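Metallo-beta-lactamase family protein (Staphylococcus aureus, PDB 3R2U) is an iron-binding metallo-beta-lactamase family protein with a rhodanese-like domain, probably a persulfide dioxygenase-like enzyme. Local coordinates at residues A[203-217]-A[233-247]. Numbering follows the deposited sequence.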
loop_
_atom_site.group_PDB
_atom_site.type_symbol
_atom_site.label_atom_id
_atom_site.label_comp_id
_atom_site.label_asym_id
_atom_site.label_seq_id
_atom_site.Cartn_x
_atom_site.Cartn_y
_atom_site.Cartn_z
ATOM N N ILE A 203 25.976 -4.678 -36.657
ATOM C CA ILE A 203 27.013 -4.830 -35.651
ATOM C C ILE A 203 28.311 -4.174 -36.150
ATOM O O ILE A 203 28.974 -3.441 -35.403
ATOM C CB ILE A 203 27.255 -6.327 -35.273
ATOM C CG1 ILE A 203 26.082 -6.900 -34.490
ATOM C CG2 ILE A 203 28.515 -6.473 -34.427
ATOM C CD1 ILE A 203 25.883 -6.263 -33.066
ATOM N N GLU A 204 28.634 -4.433 -37.415
ATOM C CA GLU A 204 29.813 -3.883 -38.079
ATOM C C GLU A 204 29.841 -2.359 -37.957
ATOM O O GLU A 204 30.844 -1.785 -37.559
ATOM C CB GLU A 204 29.811 -4.301 -39.567
ATOM C CG GLU A 204 31.049 -3.888 -40.368
ATOM C CD GLU A 204 31.024 -4.391 -41.816
ATOM O OE1 GLU A 204 32.115 -4.612 -42.381
ATOM O OE2 GLU A 204 29.926 -4.582 -42.390
ATOM N N SER A 205 28.726 -1.719 -38.290
ATOM C CA SER A 205 28.615 -0.257 -38.239
ATOM C C SER A 205 28.733 0.292 -36.794
ATOM O O SER A 205 29.416 1.276 -36.554
ATOM C CB SER A 205 27.315 0.222 -38.898
ATOM O OG SER A 205 26.186 -0.199 -38.149
ATOM N N ILE A 206 28.168 -0.396 -35.818
ATOM C CA ILE A 206 28.193 0.115 -34.445
ATOM C C ILE A 206 29.601 0.106 -33.800
ATOM O O ILE A 206 29.870 0.863 -32.866
ATOM C CB ILE A 206 27.183 -0.652 -33.548
ATOM C CG1 ILE A 206 26.444 0.339 -32.687
ATOM C CG2 ILE A 206 27.854 -1.801 -32.778
ATOM C CD1 ILE A 206 25.615 1.316 -33.517
ATOM N N LYS A 207 30.503 -0.706 -34.346
ATOM C CA LYS A 207 31.847 -0.838 -33.810
ATOM C C LYS A 207 32.689 0.444 -33.828
ATOM O O LYS A 207 33.607 0.589 -33.011
ATOM C CB LYS A 207 32.613 -1.939 -34.549
ATOM C CG LYS A 207 32.115 -3.342 -34.254
ATOM C CD LYS A 207 32.930 -4.391 -35.014
ATOM C CE LYS A 207 32.394 -5.784 -34.784
ATOM N NZ LYS A 207 33.111 -6.819 -35.578
ATOM N N ASP A 208 32.343 1.356 -34.728
ATOM C CA ASP A 208 33.056 2.613 -34.888
ATOM C C ASP A 208 32.735 3.641 -33.813
ATOM O O ASP A 208 33.391 4.664 -33.727
ATOM C CB ASP A 208 32.755 3.186 -36.274
ATOM C CG ASP A 208 33.197 2.260 -37.378
ATOM O OD1 ASP A 208 34.162 1.503 -37.146
ATOM O OD2 ASP A 208 32.585 2.287 -38.467
ATOM N N LEU A 209 31.714 3.381 -33.014
ATOM C CA LEU A 209 31.353 4.287 -31.922
ATOM C C LEU A 209 32.420 4.192 -30.807
ATOM O O LEU A 209 33.128 3.195 -30.724
ATOM C CB LEU A 209 29.963 3.966 -31.381
ATOM C CG LEU A 209 28.839 4.285 -32.370
ATOM C CD1 LEU A 209 27.488 3.938 -31.786
ATOM C CD2 LEU A 209 28.924 5.774 -32.801
ATOM N N PRO A 210 32.522 5.215 -29.947
ATOM C CA PRO A 210 33.527 5.176 -28.866
ATOM C C PRO A 210 33.262 4.026 -27.890
ATOM O O PRO A 210 32.123 3.784 -27.495
ATOM C CB PRO A 210 33.369 6.527 -28.181
ATOM C CG PRO A 210 32.664 7.417 -29.234
ATOM C CD PRO A 210 31.749 6.471 -29.935
ATOM N N ASP A 211 34.313 3.323 -27.512
ATOM C CA ASP A 211 34.167 2.152 -26.651
ATOM C C ASP A 211 33.661 2.449 -25.227
ATOM O O ASP A 211 33.225 1.545 -24.528
ATOM C CB ASP A 211 35.474 1.350 -26.618
ATOM C CG ASP A 211 35.698 0.531 -27.903
ATOM O OD1 ASP A 211 34.766 0.457 -28.757
ATOM O OD2 ASP A 211 36.795 -0.061 -28.046
ATOM N N TYR A 212 33.689 3.709 -24.826
ATOM C CA TYR A 212 33.233 4.107 -23.492
ATOM C C TYR A 212 31.725 4.470 -23.426
ATOM O O TYR A 212 31.205 4.873 -22.347
ATOM C CB TYR A 212 34.078 5.275 -22.988
ATOM C CG TYR A 212 34.070 6.489 -23.906
ATOM C CD1 TYR A 212 32.931 7.274 -24.040
ATOM C CD2 TYR A 212 35.211 6.869 -24.609
ATOM C CE1 TYR A 212 32.917 8.378 -24.862
ATOM C CE2 TYR A 212 35.208 7.986 -25.442
ATOM C CZ TYR A 212 34.061 8.733 -25.560
ATOM O OH TYR A 212 34.025 9.832 -26.372
ATOM N N ILE A 213 31.017 4.364 -24.549
ATOM C CA ILE A 213 29.585 4.650 -24.507
ATOM C C ILE A 213 28.872 3.524 -23.752
ATOM O O ILE A 213 29.297 2.361 -23.789
ATOM C CB ILE A 213 28.920 4.829 -25.883
ATOM C CG1 ILE A 213 28.875 3.518 -26.667
ATOM C CG2 ILE A 213 29.591 5.969 -26.673
ATOM C CD1 ILE A 213 27.968 3.603 -27.916
ATOM N N GLN A 214 27.814 3.876 -23.039
ATOM C CA GLN A 214 26.993 2.860 -22.387
ATOM C C GLN A 214 26.036 2.236 -23.408
ATOM O O GLN A 214 25.753 2.835 -24.441
ATOM C CB GLN A 214 26.180 3.467 -21.264
ATOM C CG GLN A 214 27.009 4.070 -20.149
ATOM C CD GLN A 214 26.140 4.658 -19.064
ATOM O OE1 GLN A 214 25.167 4.046 -18.651
ATOM N NE2 GLN A 214 26.496 5.841 -18.585
ATOM N N ILE A 215 25.569 1.021 -23.110
ATOM C CA ILE A 215 24.591 0.319 -23.925
ATOM C C ILE A 215 23.356 0.173 -23.037
ATOM O O ILE A 215 23.419 -0.422 -21.964
ATOM C CB ILE A 215 25.071 -1.101 -24.376
ATOM C CG1 ILE A 215 26.337 -1.039 -25.234
ATOM C CG2 ILE A 215 23.980 -1.824 -25.128
ATOM C CD1 ILE A 215 26.243 -0.174 -26.441
ATOM N N TRP A 216 22.248 0.742 -23.475
ATOM C CA TRP A 216 21.009 0.704 -22.736
ATOM C C TRP A 216 19.992 -0.137 -23.507
ATOM O O TRP A 216 19.271 0.379 -24.338
ATOM C CB TRP A 216 20.493 2.122 -22.546
ATOM C CG TRP A 216 21.452 3.021 -21.815
ATOM C CD1 TRP A 216 22.124 2.739 -20.662
ATOM C CD2 TRP A 216 21.781 4.371 -22.151
ATOM N NE1 TRP A 216 22.882 3.818 -20.276
ATOM C CE2 TRP A 216 22.685 4.837 -21.171
ATOM C CE3 TRP A 216 21.419 5.225 -23.200
ATOM C CZ2 TRP A 216 23.231 6.126 -21.204
ATOM C CZ3 TRP A 216 21.955 6.511 -23.228
ATOM C CH2 TRP A 216 22.854 6.945 -22.232
ATOM N N PRO A 217 19.930 -1.443 -23.212
ATOM C CA PRO A 217 19.094 -2.362 -23.968
ATOM C C PRO A 217 17.608 -2.317 -23.597
ATOM O O PRO A 217 17.232 -1.782 -22.552
ATOM C CB PRO A 217 19.711 -3.720 -23.630
ATOM C CG PRO A 217 20.155 -3.545 -22.207
ATOM C CD PRO A 217 20.576 -2.109 -22.067
ATOM N N PRO A 233 21.576 -3.817 -15.645
ATOM C CA PRO A 233 20.716 -3.115 -16.595
ATOM C C PRO A 233 21.447 -2.443 -17.751
ATOM O O PRO A 233 20.786 -2.028 -18.716
ATOM C CB PRO A 233 20.021 -2.060 -15.724
ATOM C CG PRO A 233 20.955 -1.798 -14.602
ATOM C CD PRO A 233 21.757 -3.063 -14.387
ATOM N N THR A 234 22.778 -2.333 -17.674
ATOM C CA THR A 234 23.505 -1.652 -18.720
ATOM C C THR A 234 24.919 -2.179 -18.911
ATOM O O THR A 234 25.523 -2.746 -18.009
ATOM C CB THR A 234 23.633 -0.145 -18.393
ATOM O OG1 THR A 234 24.575 0.037 -17.341
ATOM C CG2 THR A 234 22.308 0.449 -17.962
ATOM N N SER A 235 25.457 -1.972 -20.092
ATOM C CA SER A 235 26.829 -2.352 -20.335
ATOM C C SER A 235 27.518 -1.221 -21.055
ATOM O O SER A 235 27.050 -0.086 -21.001
ATOM C CB SER A 235 26.886 -3.641 -21.132
ATOM O OG SER A 235 28.203 -4.120 -21.167
ATOM N N THR A 236 28.661 -1.509 -21.676
ATOM C CA THR A 236 29.396 -0.530 -22.460
ATOM C C THR A 236 29.824 -1.225 -23.723
ATOM O O THR A 236 29.974 -2.440 -23.747
ATOM C CB THR A 236 30.673 -0.036 -21.742
ATOM O OG1 THR A 236 31.645 -1.091 -21.725
ATOM C CG2 THR A 236 30.351 0.397 -20.341
ATOM N N LEU A 237 30.075 -0.450 -24.762
ATOM C CA LEU A 237 30.471 -1.011 -26.038
ATOM C C LEU A 237 31.785 -1.771 -25.944
ATOM O O LEU A 237 31.909 -2.878 -26.471
ATOM C CB LEU A 237 30.545 0.094 -27.108
ATOM C CG LEU A 237 30.962 -0.334 -28.531
ATOM C CD1 LEU A 237 30.105 -1.488 -29.066
ATOM C CD2 LEU A 237 30.926 0.862 -29.499
ATOM N N GLY A 238 32.759 -1.186 -25.249
ATOM C CA GLY A 238 34.056 -1.815 -25.097
ATOM C C GLY A 238 33.954 -3.118 -24.331
ATOM O O GLY A 238 34.693 -4.052 -24.610
ATOM N N TYR A 239 33.039 -3.182 -23.358
ATOM C CA TYR A 239 32.884 -4.405 -22.570
ATOM C C TYR A 239 32.222 -5.473 -23.433
ATOM O O TYR A 239 32.609 -6.635 -23.378
ATOM C CB TYR A 239 32.109 -4.184 -21.255
ATOM C CG TYR A 239 32.132 -5.421 -20.359
ATOM C CD1 TYR A 239 33.240 -5.706 -19.563
ATOM C CD2 TYR A 239 31.063 -6.303 -20.317
ATOM C CE1 TYR A 239 33.285 -6.842 -18.760
ATOM C CE2 TYR A 239 31.101 -7.458 -19.506
ATOM C CZ TYR A 239 32.212 -7.715 -18.732
ATOM O OH TYR A 239 32.268 -8.836 -17.920
ATOM N N GLU A 240 31.235 -5.075 -24.230
ATOM C CA GLU A 240 30.585 -6.018 -25.114
ATOM C C GLU A 240 31.562 -6.527 -26.179
ATOM O O GLU A 240 31.525 -7.690 -26.541
ATOM C CB GLU A 240 29.330 -5.414 -25.740
ATOM C CG GLU A 240 28.241 -5.128 -24.719
ATOM C CD GLU A 240 27.811 -6.367 -23.955
ATOM O OE1 GLU A 240 27.349 -7.327 -24.609
ATOM O OE2 GLU A 240 27.925 -6.371 -22.698
ATOM N N LYS A 241 32.468 -5.671 -26.655
ATOM C CA LYS A 241 33.458 -6.126 -27.625
ATOM C C LYS A 241 34.340 -7.230 -27.035
ATOM O O LYS A 241 34.755 -8.137 -27.748
ATOM C CB LYS A 241 34.321 -4.972 -28.131
ATOM C CG LYS A 241 33.571 -3.990 -29.034
ATOM C CD LYS A 241 34.523 -2.934 -29.599
ATOM C CE LYS A 241 33.876 -2.056 -30.659
ATOM N NZ LYS A 241 34.785 -0.949 -31.057
ATOM N N GLN A 242 34.604 -7.171 -25.733
ATOM C CA GLN A 242 35.411 -8.189 -25.071
ATOM C C GLN A 242 34.660 -9.475 -24.746
ATOM O O GLN A 242 35.250 -10.543 -24.752
ATOM C CB GLN A 242 35.931 -7.666 -23.717
ATOM C CG GLN A 242 36.864 -6.487 -23.793
ATOM C CD GLN A 242 38.227 -6.847 -24.311
ATOM O OE1 GLN A 242 38.748 -7.928 -24.028
ATOM N NE2 GLN A 242 38.834 -5.926 -25.054
ATOM N N THR A 243 33.373 -9.377 -24.432
ATOM C CA THR A 243 32.642 -10.533 -23.901
ATOM C C THR A 243 31.422 -11.038 -24.694
ATOM O O THR A 243 30.983 -12.157 -24.480
ATOM C CB THR A 243 32.149 -10.210 -22.467
ATOM O OG1 THR A 243 31.272 -9.077 -22.509
ATOM C CG2 THR A 243 33.339 -9.906 -21.525
ATOM N N ASN A 244 30.869 -10.207 -25.563
ATOM C CA ASN A 244 29.691 -10.553 -26.380
ATOM C C ASN A 244 30.147 -11.208 -27.683
ATOM O O ASN A 244 30.810 -10.558 -28.499
ATOM C CB ASN A 244 28.906 -9.270 -26.644
ATOM C CG ASN A 244 27.565 -9.492 -27.342
ATOM O OD1 ASN A 244 27.395 -10.387 -28.178
ATOM N ND2 ASN A 244 26.612 -8.619 -27.026
ATOM N N TRP A 245 29.782 -12.482 -27.885
ATOM C CA TRP A 245 30.222 -13.267 -29.073
ATOM C C TRP A 245 30.007 -12.560 -30.411
ATOM O O TRP A 245 30.804 -12.696 -31.323
ATOM C CB TRP A 245 29.507 -14.622 -29.141
ATOM C CG TRP A 245 28.075 -14.504 -29.538
ATOM C CD1 TRP A 245 27.011 -14.304 -28.715
ATOM C CD2 TRP A 245 27.551 -14.523 -30.873
ATOM N NE1 TRP A 245 25.854 -14.210 -29.447
ATOM C CE2 TRP A 245 26.157 -14.348 -30.776
ATOM C CE3 TRP A 245 28.126 -14.672 -32.139
ATOM C CZ2 TRP A 245 25.328 -14.325 -31.895
ATOM C CZ3 TRP A 245 27.301 -14.649 -33.257
ATOM C CH2 TRP A 245 25.918 -14.478 -33.125
ATOM N N ALA A 246 28.906 -11.837 -30.516
ATOM C CA ALA A 246 28.521 -11.163 -31.748
ATOM C C ALA A 246 29.578 -10.187 -32.236
ATOM O O ALA A 246 29.694 -9.956 -33.417
ATOM C CB ALA A 246 27.196 -10.446 -31.544
ATOM N N PHE A 247 30.334 -9.600 -31.315
ATOM C CA PHE A 247 31.377 -8.638 -31.667
ATOM C C PHE A 247 32.719 -9.234 -32.074
ATOM O O PHE A 247 33.557 -8.515 -32.615
ATOM C CB PHE A 247 31.576 -7.646 -30.519
ATOM C CG PHE A 247 30.447 -6.696 -30.372
ATOM C CD1 PHE A 247 30.486 -5.467 -30.987
ATOM C CD2 PHE A 247 29.314 -7.048 -29.658
ATOM C CE1 PHE A 247 29.411 -4.588 -30.872
ATOM C CE2 PHE A 247 28.244 -6.178 -29.539
ATOM C CZ PHE A 247 28.301 -4.942 -30.148
HETATM O O HOH W 1 30.985 -9.185 -35.558
HETATM O O HOH W 2 37.830 -1.340 -29.962
#
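Leu237 reaches from the first turn of helix 237-243 into the bend of 207-213. Its CB lies 3.8 Å from Ile213 CG1, and the two side chains run side by side. CG passes Asp211 OD1. CD1 lies more loosely near Ile206 CG2, while CD2 sits 3.4 Å from Leu209 O and also close to Ile206 O. A chi1 of 180° sends CG toward 206-211, and a chi2 of 53° sets CD2 against those two carbonyls.

Backbone bonds fix this helix start: Leu237 N to Ile213 O at 3.1 Å, and Gly238 N to Asp211 O at 2.9 Å. The first continues the antiparallel pairing of Ile215 with Ser235. Strand 235-236 is the edge strand, within this chain, of one of the two mixed sheets of the metallo-beta-lactamase αβ/βα fold. Thr236 is the N-cap: its OG1 accepts from Tyr239 N and also bonds to Tyr212 O of the second subunit.

One turn on, Lys241 is extended. Its NZ bonds Asp211 OD1 at 2.7 Å, on the syn lone pair, as a salt bridge, and Lys207 O at 2.8 Å. A water joins NZ to Asp211 OD2. Further along, Ile203 CG2 lies over one face of the Phe247 ring, and Ile206 CG2 meets its edge, 3.7 Å from CE1.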